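Local coordinates for proteasome assembly chaperone family protein (PDB 3VR0) that probably activates the archaeal proteasome, as a homologue of proteasome assembly chaperones, at residues C[59-64]-C[88-93]. Numbering follows the deposited sequence.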
loop_
_atom_site.group_PDB
_atom_site.type_symbol
_atom_site.label_atom_id
_atom_site.label_comp_id
_atom_site.label_asym_id
_atom_site.label_seq_id
_atom_site.Cartn_x
_atom_site.Cartn_y
_atom_site.Cartn_z
ATOM N N ALA C 59 4.380 19.284 32.529
ATOM C CA ALA C 59 3.261 19.309 31.640
ATOM C C ALA C 59 2.379 18.101 31.934
ATOM O O ALA C 59 2.860 17.041 32.316
ATOM C CB ALA C 59 3.750 19.314 30.136
ATOM N N LYS C 60 1.075 18.256 31.747
ATOM C CA LYS C 60 0.165 17.178 32.115
ATOM C C LYS C 60 -0.389 16.454 30.916
ATOM O O LYS C 60 -0.873 17.091 29.978
ATOM C CB LYS C 60 -1.036 17.778 32.893
ATOM C CG LYS C 60 -1.827 16.724 33.634
ATOM C CD LYS C 60 -3.320 16.893 33.414
ATOM C CE LYS C 60 -4.122 16.338 34.602
ATOM N NZ LYS C 60 -4.538 14.904 34.403
ATOM N N LYS C 61 -0.397 15.131 30.952
ATOM C CA LYS C 61 -0.983 14.410 29.828
ATOM C C LYS C 61 -2.507 14.555 29.777
ATOM O O LYS C 61 -3.158 14.262 30.777
ATOM C CB LYS C 61 -0.709 12.932 29.907
ATOM C CG LYS C 61 -1.427 12.221 28.760
ATOM C CD LYS C 61 -0.832 10.865 28.410
ATOM C CE LYS C 61 -1.190 9.827 29.426
ATOM N NZ LYS C 61 -0.560 8.529 29.017
ATOM N N PHE C 62 -3.061 14.901 28.606
ATOM C CA PHE C 62 -4.524 15.007 28.466
ATOM C C PHE C 62 -5.217 14.282 27.319
ATOM O O PHE C 62 -6.458 14.238 27.304
ATOM C CB PHE C 62 -4.986 16.449 28.455
ATOM C CG PHE C 62 -4.666 17.220 27.175
ATOM C CD1 PHE C 62 -5.668 17.583 26.314
ATOM C CD2 PHE C 62 -3.356 17.620 26.890
ATOM C CE1 PHE C 62 -5.407 18.318 25.216
ATOM C CE2 PHE C 62 -3.079 18.385 25.788
ATOM C CZ PHE C 62 -4.095 18.710 24.933
ATOM N N ALA C 63 -4.456 13.742 26.358
ATOM C CA ALA C 63 -5.054 12.962 25.268
ATOM C C ALA C 63 -4.055 11.944 24.692
ATOM O O ALA C 63 -2.856 12.129 24.792
ATOM C CB ALA C 63 -5.536 13.884 24.161
ATOM N N GLU C 64 -4.554 10.867 24.105
ATOM C CA GLU C 64 -3.655 10.038 23.342
ATOM C C GLU C 64 -4.210 9.610 21.981
ATOM O O GLU C 64 -5.435 9.531 21.771
ATOM C CB GLU C 64 -2.957 8.931 24.198
ATOM C CG GLU C 64 -3.805 8.017 24.927
ATOM C CD GLU C 64 -3.095 7.368 26.153
ATOM O OE1 GLU C 64 -1.913 7.687 26.493
ATOM O OE2 GLU C 64 -3.754 6.510 26.769
ATOM N N GLU C 88 1.050 10.938 22.407
ATOM C CA GLU C 88 0.498 11.464 23.642
ATOM C C GLU C 88 0.539 12.945 23.548
ATOM O O GLU C 88 1.529 13.489 23.050
ATOM C CB GLU C 88 1.346 11.031 24.834
ATOM C CG GLU C 88 1.354 9.530 25.091
ATOM C CD GLU C 88 2.275 9.134 26.271
ATOM O OE1 GLU C 88 3.371 9.758 26.472
ATOM O OE2 GLU C 88 1.896 8.193 27.016
ATOM N N PHE C 89 -0.528 13.604 23.997
ATOM C CA PHE C 89 -0.543 15.048 24.076
ATOM C C PHE C 89 -0.471 15.474 25.552
ATOM O O PHE C 89 -1.207 14.929 26.391
ATOM C CB PHE C 89 -1.825 15.621 23.472
ATOM C CG PHE C 89 -1.967 15.407 22.004
ATOM C CD1 PHE C 89 -1.632 16.440 21.087
ATOM C CD2 PHE C 89 -2.491 14.220 21.516
ATOM C CE1 PHE C 89 -1.813 16.256 19.705
ATOM C CE2 PHE C 89 -2.658 14.020 20.102
ATOM C CZ PHE C 89 -2.331 15.023 19.219
ATOM N N TYR C 90 0.411 16.440 25.844
ATOM C CA TYR C 90 0.576 17.019 27.182
ATOM C C TYR C 90 0.268 18.496 27.092
ATOM O O TYR C 90 0.509 19.123 26.046
ATOM C CB TYR C 90 2.027 16.866 27.678
ATOM C CG TYR C 90 2.401 15.440 27.982
ATOM C CD1 TYR C 90 2.463 14.977 29.281
ATOM C CD2 TYR C 90 2.669 14.552 26.953
ATOM C CE1 TYR C 90 2.787 13.644 29.544
ATOM C CE2 TYR C 90 2.997 13.242 27.197
ATOM C CZ TYR C 90 3.046 12.790 28.481
ATOM O OH TYR C 90 3.376 11.475 28.683
ATOM N N TYR C 91 -0.249 19.093 28.156
ATOM C CA TYR C 91 -0.375 20.555 28.104
ATOM C C TYR C 91 0.347 21.248 29.258
ATOM O O TYR C 91 0.603 20.655 30.326
ATOM C CB TYR C 91 -1.853 20.975 28.095
ATOM C CG TYR C 91 -2.521 20.883 29.479
ATOM C CD1 TYR C 91 -2.541 21.994 30.355
ATOM C CD2 TYR C 91 -3.093 19.692 29.899
ATOM C CE1 TYR C 91 -3.166 21.914 31.622
ATOM C CE2 TYR C 91 -3.726 19.583 31.121
ATOM C CZ TYR C 91 -3.746 20.695 31.997
ATOM O OH TYR C 91 -4.371 20.546 33.204
ATOM N N TRP C 92 0.630 22.521 29.048
ATOM C CA TRP C 92 1.188 23.338 30.128
ATOM C C TRP C 92 0.422 24.626 30.123
ATOM O O TRP C 92 0.253 25.250 29.060
ATOM C CB TRP C 92 2.664 23.634 29.906
ATOM C CG TRP C 92 3.336 24.457 30.951
ATOM C CD1 TRP C 92 3.762 24.031 32.203
ATOM C CD2 TRP C 92 3.739 25.833 30.834
ATOM N NE1 TRP C 92 4.410 25.071 32.844
ATOM C CE2 TRP C 92 4.390 26.185 32.043
ATOM C CE3 TRP C 92 3.587 26.818 29.829
ATOM C CZ2 TRP C 92 4.918 27.478 32.271
ATOM C CZ3 TRP C 92 4.114 28.098 30.049
ATOM C CH2 TRP C 92 4.778 28.415 31.286
ATOM N N LYS C 93 -0.087 24.998 31.295
ATOM C CA LYS C 93 -0.822 26.265 31.407
ATOM C C LYS C 93 0.155 27.294 31.946
ATOM O O LYS C 93 0.769 27.076 32.967
ATOM C CB LYS C 93 -2.049 26.102 32.314
ATOM C CG LYS C 93 -2.962 27.362 32.420
ATOM C CD LYS C 93 -4.047 27.182 33.531
ATOM C CE LYS C 93 -4.938 28.462 33.679
ATOM N NZ LYS C 93 -5.337 29.142 32.398
#
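The Y91 ring turns its edge to the face of F62 in an offset edge-to-face pair, planes 81° apart, with Y91 CD2 3.7 Å from F62 CD2. The aliphatic chain of K60 runs alongside the same tyrosine, its CD 3.6 Å from Y91 CE2, and the two backbones exchange a pair of hydrogen bonds. F89 O marks the irregular step: it accepts a bond from F62 N at 2.9 Å and a weak, longer one from A63 N, while F89 N donates to A63 O. With F62 and A63 both opposite F89, F62 CG stands between the backbone N and the carbonyl carbon (chi1 73°), which brings F62 CE2 to 3.8 Å from F89 CB; beyond, F89 meets F129 of helix 116-131. On the other face of the sheet, K61 CB sits over the face of the Y90 ring, a CH-pi contact, and K61 NZ forms salt bridges to E88 OE2 (3.2 Å) and E64 OE1 (3.0 Å); the other oxygen of E64 bonds Y25. Y90 OH donates to E88 OE1 from above the carboxylate plane. An alanine in place of E88 would probably leave the Y90 hydroxyl without this acceptor and K61 with one carboxylate fewer. Antiparallel pairing interrupted by a classic beta bulge thus joins strands 60-66 and 87-92 within the mixed sheet of this PAC2-family protein.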